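Local coordinates for exodeoxyribonuclease (Neisseria meningitidis, PDB 2JC5), which probably cleaves DNA at apurinic or apyrimidinic sites with the help of magnesium or manganese ions, as an enzyme of the AP/ExoA repair family, at residues Asn79-Met84 with Phe95-Phe100; Arg102-Ser107 with Arg142-Cys147; Val122-Leu127 with Leu172-Glu177. All coordinates share one frame; numbering follows the deposited sequence. Where two conformers were deposited one is given.

Interaction 1: residues Asn79-Met84 with Phe95-Phe100; sequences NVQIGM and FVRCDF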
loop_
_atom_site.group_PDB
_atom_site.type_symbol
_atom_site.label_atom_id
_atom_site.label_comp_id
_atom_site.label_asym_id
_atom_site.label_seq_id
_atom_site.Cartn_x
_atom_site.Cartn_y
_atom_site.Cartn_z
ATOM N N ASN A 79 -18.480 2.025 -7.553
ATOM C CA ASN A 79 -18.378 3.217 -6.735
ATOM C C ASN A 79 -16.909 3.501 -6.488
ATOM O O ASN A 79 -16.102 2.570 -6.385
ATOM C CB ASN A 79 -19.116 3.012 -5.415
ATOM C CG ASN A 79 -19.135 4.253 -4.564
ATOM O OD1 ASN A 79 -19.625 5.303 -4.992
ATOM N ND2 ASN A 79 -18.611 4.146 -3.343
ATOM N N VAL A 80 -16.569 4.785 -6.429
ATOM C CA VAL A 80 -15.192 5.227 -6.205
ATOM C C VAL A 80 -15.197 6.403 -5.229
ATOM O O VAL A 80 -16.004 7.321 -5.367
ATOM C CB VAL A 80 -14.517 5.657 -7.527
ATOM C CG1 VAL A 80 -13.112 6.238 -7.295
ATOM C CG2 VAL A 80 -14.453 4.486 -8.510
ATOM N N GLN A 81 -14.326 6.337 -4.218
ATOM C CA GLN A 81 -14.086 7.435 -3.316
ATOM C C GLN A 81 -12.673 7.960 -3.528
ATOM O O GLN A 81 -11.690 7.229 -3.369
ATOM C CB GLN A 81 -14.280 6.981 -1.867
ATOM C CG GLN A 81 -14.123 8.070 -0.835
ATOM C CD GLN A 81 -14.149 7.571 0.573
ATOM O OE1 GLN A 81 -14.694 6.514 0.842
ATOM N NE2 GLN A 81 -13.529 8.320 1.483
ATOM N N ILE A 82 -12.582 9.241 -3.865
ATOM C CA ILE A 82 -11.309 9.924 -4.064
ATOM C C ILE A 82 -11.039 10.755 -2.818
ATOM O O ILE A 82 -11.747 11.724 -2.528
ATOM C CB ILE A 82 -11.347 10.851 -5.299
ATOM C CG1 ILE A 82 -11.761 10.072 -6.534
ATOM C CG2 ILE A 82 -9.993 11.532 -5.518
ATOM C CD1 ILE A 82 -10.800 8.987 -6.985
ATOM N N GLY A 83 -10.016 10.374 -2.075
ATOM C CA GLY A 83 -9.672 11.067 -0.863
ATOM C C GLY A 83 -10.495 10.654 0.335
ATOM O O GLY A 83 -11.525 9.983 0.217
ATOM N N MET A 84 -10.034 11.114 1.492
ATOM C CA MET A 84 -10.629 10.823 2.800
ATOM C C MET A 84 -11.608 11.893 3.276
ATOM O O MET A 84 -12.319 11.708 4.287
ATOM C CB MET A 84 -9.506 10.736 3.828
ATOM C CG MET A 84 -8.558 9.619 3.543
ATOM S SD MET A 84 -7.402 9.355 4.874
ATOM C CE MET A 84 -6.490 10.896 4.848
ATOM N N PHE A 95 -5.173 8.584 -0.709
ATOM C CA PHE A 95 -6.235 7.589 -0.475
ATOM C C PHE A 95 -7.204 7.526 -1.637
ATOM O O PHE A 95 -7.784 8.549 -2.026
ATOM C CB PHE A 95 -6.981 7.971 0.807
ATOM C CG PHE A 95 -8.119 7.050 1.181
ATOM C CD1 PHE A 95 -9.350 7.158 0.568
ATOM C CD2 PHE A 95 -7.962 6.100 2.190
ATOM C CE1 PHE A 95 -10.409 6.296 0.927
ATOM C CE2 PHE A 95 -9.019 5.252 2.553
ATOM C CZ PHE A 95 -10.239 5.367 1.918
ATOM N N VAL A 96 -7.367 6.318 -2.193
ATOM C CA VAL A 96 -8.415 6.022 -3.189
ATOM C C VAL A 96 -9.065 4.720 -2.799
ATOM O O VAL A 96 -8.382 3.771 -2.411
ATOM C CB VAL A 96 -7.878 5.914 -4.627
ATOM C CG1 VAL A 96 -8.941 5.329 -5.604
ATOM C CG2 VAL A 96 -7.385 7.247 -5.100
ATOM N N ARG A 97 -10.384 4.674 -2.903
ATOM C CA ARG A 97 -11.157 3.468 -2.605
ATOM C C ARG A 97 -12.026 3.108 -3.792
ATOM O O ARG A 97 -12.755 3.956 -4.297
ATOM C CB ARG A 97 -12.050 3.702 -1.399
ATOM C CG ARG A 97 -13.007 2.564 -1.108
ATOM C CD ARG A 97 -13.809 2.786 0.147
ATOM N NE ARG A 97 -14.845 1.763 0.298
ATOM C CZ ARG A 97 -15.516 1.510 1.417
ATOM N NH1 ARG A 97 -15.286 2.181 2.532
ATOM N NH2 ARG A 97 -16.423 0.541 1.431
ATOM N N CYS A 98 -11.961 1.855 -4.212
ATOM C CA CYS A 98 -12.812 1.342 -5.288
ATOM C C CYS A 98 -13.651 0.182 -4.791
ATOM O O CYS A 98 -13.136 -0.743 -4.161
ATOM C CB CYS A 98 -11.964 0.913 -6.469
ATOM S SG CYS A 98 -11.200 2.286 -7.316
ATOM N N ASP A 99 -14.952 0.249 -5.075
ATOM C CA ASP A 99 -15.920 -0.771 -4.670
ATOM C C ASP A 99 -16.387 -1.603 -5.866
ATOM O O ASP A 99 -16.656 -1.074 -6.955
ATOM C CB ASP A 99 -17.157 -0.123 -4.035
ATOM C CG ASP A 99 -16.855 0.679 -2.795
ATOM O OD1 ASP A 99 -15.783 0.485 -2.183
ATOM O OD2 ASP A 99 -17.714 1.518 -2.449
ATOM N N PHE A 100 -16.478 -2.908 -5.644
ATOM C CA PHE A 100 -16.950 -3.864 -6.635
ATOM C C PHE A 100 -17.942 -4.768 -5.921
ATOM O O PHE A 100 -17.548 -5.721 -5.246
ATOM C CB PHE A 100 -15.807 -4.717 -7.180
ATOM C CG PHE A 100 -14.602 -3.936 -7.615
ATOM C CD1 PHE A 100 -13.636 -3.571 -6.693
ATOM C CD2 PHE A 100 -14.414 -3.583 -8.951
ATOM C CE1 PHE A 100 -12.503 -2.842 -7.083
ATOM C CE2 PHE A 100 -13.288 -2.874 -9.349
ATOM C CZ PHE A 100 -12.327 -2.514 -8.433
HETATM O O HOH W 1 -13.919 4.685 2.866
#
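With CG anti to the backbone N in Asn79 (chi1 -176°) and, in Asp99, beside its own backbone N (chi1 -61°), the amide and the carboxylate lie side by side across an antiparallel strand pair of the DNase I-like fold. Asn79 ND2 donates to Asp99 OD2 at 2.9 Å; OD2 lies in the amide plane, while the N-H comes in from above the carboxylate plane. The other oxygen, OD1, takes Arg97 NE at 2.9 Å through its syn lone pair and is also hydrogen-bonded to Ser104 OG of the next strand, so both oxygens of the buried Asp99 carboxylate are bonded.

Asn79 with Asp99 and Gln81 with Arg97 are hydrogen-bonded pairs. On their face a water joins Gln81 OE1 to Arg97 NH1. On the other face, which packs on His57 and His59 of strand 55-59, Val80 CG2 meets Cys98 SG and Ile82 CD1 reaches Val96 CG2. Past the strand end, Gly83 N still donates to Phe95 O, and Gln81 NE2 binds Gly83 O at 2.9 Å. Met84 crosses Phe95 at about a right angle in a Met-aromatic contact: SD stands 4.9 Å from the ring centroid and CG 3.5 Å from Phe95 CG.

Interaction 2: residues Arg102-Ser107 with Arg142-Cys147; sequences RLSVIS and RDIVVC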
loop_
_atom_site.group_PDB
_atom_site.type_symbol
_atom_site.label_atom_id
_atom_site.label_comp_id
_atom_site.label_asym_id
_atom_site.label_seq_id
_atom_site.Cartn_x
_atom_site.Cartn_y
_atom_site.Cartn_z
ATOM N N ARG A 102 -19.668 -6.085 -3.029
ATOM C CA ARG A 102 -19.337 -6.058 -1.613
ATOM C C ARG A 102 -17.837 -6.043 -1.308
ATOM O O ARG A 102 -17.462 -6.093 -0.144
ATOM C CB ARG A 102 -20.019 -7.234 -0.925
ATOM C CG ARG A 102 -21.538 -7.086 -0.879
ATOM C CD ARG A 102 -21.973 -6.035 0.137
ATOM N NE ARG A 102 -21.779 -6.561 1.487
ATOM C CZ ARG A 102 -22.078 -5.905 2.605
ATOM N NH1 ARG A 102 -22.492 -4.650 2.560
ATOM N NH2 ARG A 102 -21.879 -6.489 3.768
ATOM N N LEU A 103 -17.016 -5.989 -2.354
ATOM C CA LEU A 103 -15.565 -5.857 -2.230
ATOM C C LEU A 103 -15.165 -4.394 -2.299
ATOM O O LEU A 103 -15.633 -3.647 -3.163
ATOM C CB LEU A 103 -14.862 -6.624 -3.361
ATOM C CG LEU A 103 -13.328 -6.552 -3.416
ATOM C CD1 LEU A 103 -12.716 -7.204 -2.196
ATOM C CD2 LEU A 103 -12.831 -7.163 -4.694
ATOM N N SER A 104 -14.247 -3.993 -1.426
ATOM C CA SER A 104 -13.604 -2.688 -1.540
ATOM C C SER A 104 -12.116 -2.873 -1.454
ATOM O O SER A 104 -11.614 -3.640 -0.622
ATOM C CB SER A 104 -14.052 -1.738 -0.441
ATOM O OG SER A 104 -15.446 -1.497 -0.488
ATOM N N VAL A 105 -11.405 -2.179 -2.324
ATOM C CA VAL A 105 -9.956 -2.132 -2.258
ATOM C C VAL A 105 -9.488 -0.687 -2.217
ATOM O O VAL A 105 -9.960 0.157 -3.003
ATOM C CB VAL A 105 -9.349 -2.874 -3.445
ATOM C CG1 VAL A 105 -7.834 -2.865 -3.358
ATOM C CG2 VAL A 105 -9.879 -4.291 -3.506
ATOM N N ILE A 106 -8.562 -0.428 -1.298
ATOM C CA ILE A 106 -7.988 0.884 -1.091
ATOM C C ILE A 106 -6.525 0.867 -1.475
ATOM O O ILE A 106 -5.836 -0.153 -1.330
ATOM C CB ILE A 106 -8.142 1.314 0.374
ATOM C CG1 ILE A 106 -9.609 1.664 0.633
ATOM C CG2 ILE A 106 -7.207 2.483 0.741
ATOM C CD1 ILE A 106 -10.091 1.347 2.001
ATOM N N SER A 107 -6.075 1.987 -2.028
ATOM C CA SER A 107 -4.654 2.263 -2.169
ATOM C C SER A 107 -4.332 3.438 -1.238
ATOM O O SER A 107 -4.932 4.507 -1.370
ATOM C CB SER A 107 -4.292 2.628 -3.591
ATOM O OG SER A 107 -2.869 2.724 -3.660
ATOM N N ARG A 142 -18.433 -5.512 5.061
ATOM C CA ARG A 142 -18.068 -5.785 3.673
ATOM C C ARG A 142 -16.670 -6.407 3.632
ATOM O O ARG A 142 -15.958 -6.468 4.645
ATOM C CB ARG A 142 -18.006 -4.464 2.891
ATOM C CG ARG A 142 -19.324 -3.764 2.696
ATOM C CD ARG A 142 -19.096 -2.384 2.099
ATOM N NE ARG A 142 -18.312 -2.465 0.887
ATOM C CZ ARG A 142 -18.800 -2.576 -0.332
ATOM N NH1 ARG A 142 -20.110 -2.588 -0.544
ATOM N NH2 ARG A 142 -17.971 -2.684 -1.339
ATOM N N ASP A 143 -16.269 -6.837 2.445
ATOM C CA ASP A 143 -14.945 -7.406 2.245
ATOM C C ASP A 143 -14.013 -6.300 1.810
ATOM O O ASP A 143 -14.219 -5.708 0.771
ATOM C CB ASP A 143 -15.029 -8.479 1.192
ATOM C CG ASP A 143 -16.004 -9.559 1.555
ATOM O OD1 ASP A 143 -15.937 -10.082 2.693
ATOM O OD2 ASP A 143 -16.870 -9.881 0.700
ATOM N N ILE A 144 -12.978 -6.023 2.593
ATOM C CA ILE A 144 -12.110 -4.877 2.307
ATOM C C ILE A 144 -10.644 -5.248 2.394
ATOM O O ILE A 144 -10.220 -5.940 3.334
ATOM C CB ILE A 144 -12.386 -3.692 3.260
ATOM C CG1 ILE A 144 -13.874 -3.343 3.269
ATOM C CG2 ILE A 144 -11.545 -2.461 2.838
ATOM C CD1 ILE A 144 -14.245 -2.231 4.202
ATOM N N VAL A 145 -9.878 -4.801 1.399
ATOM C CA VAL A 145 -8.424 -4.885 1.422
ATOM C C VAL A 145 -7.883 -3.465 1.392
ATOM O O VAL A 145 -8.132 -2.743 0.429
ATOM C CB VAL A 145 -7.864 -5.680 0.233
ATOM C CG1 VAL A 145 -6.324 -5.817 0.339
ATOM C CG2 VAL A 145 -8.518 -7.066 0.175
ATOM N N VAL A 146 -7.132 -3.088 2.437
ATOM C CA VAL A 146 -6.430 -1.806 2.460
ATOM C C VAL A 146 -4.971 -2.081 2.098
ATOM O O VAL A 146 -4.205 -2.602 2.923
ATOM C CB VAL A 146 -6.547 -1.095 3.830
ATOM C CG1 VAL A 146 -5.913 0.295 3.764
ATOM C CG2 VAL A 146 -8.018 -0.981 4.255
ATOM N N CYS A 147 -4.627 -1.789 0.845
ATOM C CA CYS A 147 -3.293 -1.956 0.317
ATOM C C CYS A 147 -2.502 -0.688 0.493
ATOM O O CYS A 147 -3.016 0.401 0.256
ATOM C CB CYS A 147 -3.325 -2.198 -1.182
ATOM S SG CYS A 147 -3.958 -3.740 -1.712
HETATM O O HOH W 2 -22.786 -2.761 0.309
#
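Ile106 CD1 packs against two side chains of the neighbouring strand, 3.8 Å from Val146 CG2 and 4.2 Å from Ile144 CG2; Ile106 and Val146 lie side by side, pointing the same way. Trp188 adds to this face against Ile144 and Val146. On the other face Val105, Val145 and Cys147 turn toward strands 2-8 and 31-35, with Val105 CG1 4.3 Å from Cys147 SG. Between the two layers the backbones run parallel, 10° apart, in an alternating pattern: Ser104 N and Ile106 N give to Asp143 O and Val145 O, while Ser104 O receives Val145 N.

Toward the start of both strands the contact becomes polar. Arg142 bends at chi3 (54°), which turns NE toward strand 103-107; Arg102 C lies over one face of the guanidinium, offset toward its rim. Arg142 NH2 donates to Ser104 OG at 2.9 Å, with a weak second bond from NE, and also binds Gly101 O; Ser104 OG is held further by Asp99. Arg142 CG in turn lies 3.3 Å from Arg102 NH1, over one face of that guanidinium. The two NH1 groups, 4.4 Å apart, share a water, which may ease their like charges.

Strand 103-109, helix 117-139 and strand 143-147 form a beta-alpha-beta crossover, its parallel strands adjacent in one sheet of the DNase I-like fold.

Interaction 3: residues Val122-Leu127 with Leu172-Glu177; sequences VKYRFL and LPEERE. With BCN (bicine), chain C.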
loop_
_atom_site.group_PDB
_atom_site.type_symbol
_atom_site.label_atom_id
_atom_site.label_comp_id
_atom_site.label_asym_id
_atom_site.label_seq_id
_atom_site.Cartn_x
_atom_site.Cartn_y
_atom_site.Cartn_z
ATOM N N VAL A 122 2.797 15.339 11.212
ATOM C CA VAL A 122 1.762 15.051 10.194
ATOM C C VAL A 122 1.435 13.556 10.186
ATOM O O VAL A 122 0.271 13.173 10.125
ATOM C CB VAL A 122 2.180 15.506 8.761
ATOM C CG1 VAL A 122 1.225 14.966 7.694
ATOM C CG2 VAL A 122 2.276 17.029 8.706
ATOM N N LYS A 123 2.470 12.712 10.252
ATOM C CA LYS A 123 2.273 11.286 10.238
ATOM C C LYS A 123 1.419 10.866 11.423
ATOM O O LYS A 123 0.452 10.134 11.257
ATOM C CB LYS A 123 3.621 10.563 10.218
ATOM C CG LYS A 123 3.555 9.048 10.175
ATOM C CD LYS A 123 4.956 8.473 10.080
ATOM C CE LYS A 123 4.957 6.996 9.831
ATOM N NZ LYS A 123 6.327 6.373 9.917
ATOM N N TYR A 124 1.750 11.351 12.621
ATOM C CA TYR A 124 0.931 11.013 13.786
ATOM C C TYR A 124 -0.494 11.542 13.675
ATOM O O TYR A 124 -1.420 10.847 14.055
ATOM C CB TYR A 124 1.559 11.501 15.090
ATOM C CG TYR A 124 2.699 10.647 15.609
ATOM C CD1 TYR A 124 2.573 9.262 15.689
ATOM C CD2 TYR A 124 3.872 11.228 16.084
ATOM C CE1 TYR A 124 3.587 8.474 16.206
ATOM C CE2 TYR A 124 4.897 10.444 16.615
ATOM C CZ TYR A 124 4.744 9.064 16.654
ATOM O OH TYR A 124 5.749 8.276 17.169
ATOM N N ARG A 125 -0.686 12.755 13.162
ATOM C CA ARG A 125 -2.042 13.243 12.939
ATOM C C ARG A 125 -2.796 12.380 11.909
ATOM O O ARG A 125 -3.991 12.131 12.045
ATOM C CB ARG A 125 -2.016 14.725 12.550
ATOM C CG ARG A 125 -1.586 15.608 13.713
ATOM C CD ARG A 125 -1.899 17.064 13.483
ATOM N NE ARG A 125 -1.056 17.651 12.442
ATOM C CZ ARG A 125 -1.418 17.870 11.179
ATOM N NH1 ARG A 125 -2.634 17.552 10.744
ATOM N NH2 ARG A 125 -0.554 18.424 10.335
ATOM N N PHE A 126 -2.102 11.893 10.882
ATOM C CA PHE A 126 -2.728 10.978 9.932
ATOM C C PHE A 126 -3.178 9.671 10.595
ATOM O O PHE A 126 -4.293 9.187 10.385
ATOM C CB PHE A 126 -1.753 10.681 8.809
ATOM C CG PHE A 126 -2.359 9.926 7.664
ATOM C CD1 PHE A 126 -2.589 8.558 7.735
ATOM C CD2 PHE A 126 -2.705 10.597 6.513
ATOM C CE1 PHE A 126 -3.168 7.881 6.674
ATOM C CE2 PHE A 126 -3.261 9.931 5.435
ATOM C CZ PHE A 126 -3.496 8.564 5.526
ATOM N N LEU A 127 -2.305 9.105 11.421
ATOM C CA LEU A 127 -2.664 7.907 12.151
ATOM C C LEU A 127 -3.938 8.115 12.968
ATOM O O LEU A 127 -4.802 7.251 13.012
ATOM C CB LEU A 127 -1.524 7.457 13.078
ATOM C CG LEU A 127 -0.155 7.052 12.501
ATOM C CD1 LEU A 127 0.682 6.307 13.562
ATOM C CD2 LEU A 127 -0.285 6.253 11.212
ATOM N N LEU A 172 9.221 3.543 15.523
ATOM C CA LEU A 172 9.027 4.173 16.831
ATOM C C LEU A 172 7.995 3.391 17.641
ATOM O O LEU A 172 7.054 2.825 17.092
ATOM C CB LEU A 172 8.573 5.621 16.662
ATOM C CG LEU A 172 9.515 6.539 15.917
ATOM C CD1 LEU A 172 8.831 7.871 15.558
ATOM C CD2 LEU A 172 10.745 6.740 16.782
ATOM N N PRO A 173 8.166 3.351 18.970
ATOM C CA PRO A 173 7.239 2.622 19.819
ATOM C C PRO A 173 5.777 2.979 19.583
ATOM O O PRO A 173 4.939 2.092 19.496
ATOM C CB PRO A 173 7.681 3.018 21.231
ATOM C CG PRO A 173 9.095 3.332 21.095
ATOM C CD PRO A 173 9.295 3.911 19.729
ATOM N N GLU A 174 5.480 4.267 19.424
ATOM C CA GLU A 174 4.105 4.721 19.260
ATOM C C GLU A 174 3.522 4.253 17.929
ATOM O O GLU A 174 2.338 3.936 17.828
ATOM C CB GLU A 174 4.018 6.255 19.356
ATOM C CG GLU A 174 4.321 6.851 20.745
ATOM C CD GLU A 174 5.804 7.112 20.989
ATOM O OE1 GLU A 174 6.652 6.423 20.381
ATOM O OE2 GLU A 174 6.131 8.014 21.794
ATOM N N GLU A 175 4.373 4.206 16.908
ATOM C CA GLU A 175 3.958 3.743 15.598
ATOM C C GLU A 175 3.665 2.250 15.584
ATOM O O GLU A 175 2.668 1.808 15.016
ATOM C CB GLU A 175 5.056 4.052 14.586
ATOM C CG GLU A 175 5.250 5.529 14.318
ATOM C CD GLU A 175 6.416 5.792 13.403
ATOM O OE1 GLU A 175 7.396 5.033 13.450
ATOM O OE2 GLU A 175 6.361 6.770 12.639
ATOM N N ARG A 176 4.556 1.471 16.190
ATOM C CA ARG A 176 4.382 0.026 16.258
ATOM C C ARG A 176 3.122 -0.308 17.054
ATOM O O ARG A 176 2.362 -1.209 16.689
ATOM C CB ARG A 176 5.585 -0.620 16.923
ATOM C CG ARG A 176 6.902 -0.378 16.205
ATOM C CD ARG A 176 8.087 -0.802 17.046
ATOM N NE ARG A 176 8.061 -2.235 17.326
ATOM C CZ ARG A 176 8.913 -2.864 18.131
ATOM N NH1 ARG A 176 9.885 -2.192 18.749
ATOM N NH2 ARG A 176 8.789 -4.171 18.312
ATOM N N GLU A 177 2.912 0.424 18.143
ATOM C CA GLU A 177 1.714 0.230 18.966
ATOM C C GLU A 177 0.454 0.487 18.149
ATOM O O GLU A 177 -0.533 -0.225 18.290
ATOM C CB GLU A 177 1.725 1.112 20.221
ATOM C CG GLU A 177 0.532 0.872 21.154
HETATM N N1 BCN C . 10.877 5.264 6.415
HETATM C C1 BCN C . 9.574 5.473 7.089
HETATM C C2 BCN C . 9.319 6.919 7.437
HETATM O O21 BCN C . 8.189 7.218 7.920
HETATM O O22 BCN C . 10.219 7.752 7.235
HETATM C C3 BCN C . 10.744 4.915 4.993
HETATM C C4 BCN C . 10.754 6.187 4.167
HETATM O O4 BCN C . 11.896 7.032 4.457
HETATM C C5 BCN C . 11.700 4.234 7.142
HETATM C C6 BCN C . 13.187 4.518 6.978
HETATM O O6 BCN C . 13.476 5.916 7.045
#
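Lys123 NZ is gripped by several groups: it forms a salt bridge with Glu175 OE2 at 2.8 Å, donates to the bicine carboxylate oxygen O21 at 2.9 Å, and is further hydrogen-bonded to Asn151 O and Ser169 OG, four partners in all and so more than one N-H for each. The lysine chain is fully extended, with CG anti to the backbone N (chi1 -179°), and crosses the Glu175 side chain at about a right angle. Its ammonium meets OE2 from above the carboxylate plane, 52° out of it, and Lys123 CE also passes 3.1 Å from OE2.

Glu175 is fixed at both oxygens. OE1 accepts Leu172 N, the N-cap residue of its own helix, at 3.1 Å on the anti side, tilted out of the carboxylate plane, and takes Gly170 N as well; OE2 has a further donor in Gln120 NE2. The acid thus ties the first turn of helix 173-184 to the loop leading into it while it holds the lysine.

Beside this polar group, Tyr124 reaches across from helix 117-139. Its OH lies 3.4 Å from Glu174 CB and 3.5 Å from Leu172 CD1, while CE1 approaches Glu175 CG at 3.9 Å. All three partners stand oblique to the ring. The short helix segments run in nearly the same direction, 22° apart, but their axes stay 11.6 Å away from each other, and long side chains span the interval.

Bicine is also held by Gly113 N, Ser114 OG and Ser169 OG, and Asn151, predicted to stabilise the transition state, lies close to Lys123. The Glu175 carboxylate would be expected to offset the lysine charge and fixes its position, presenting NZ to the bicine carboxylate in the pocket.

How the interactions relate
Interactions 1 and 2 are neighbours in one mixed sheet, their centres about 9 Å apart. Strands 95-100 and 103-109 follow each other in the chain and pair antiparallel, so the strand order 79-82, 95-100, 103-109, 143-147 runs through both contacts; a backbone hydrogen bond from Cys98 N to Val105 O joins them. The centre of interaction 3 lies about 24 Å from that of interaction 1 and about 22 Å from that of interaction 2. Its helix 117-139 connects the two strands of interaction 2 and touches interaction 1 where Met84 CE packs on Phe126 CE2. Interaction 1 closes before the others open; 2 and 3 alternate along the chain, and helix 117-139 brings Lys123 to the bicine pocket.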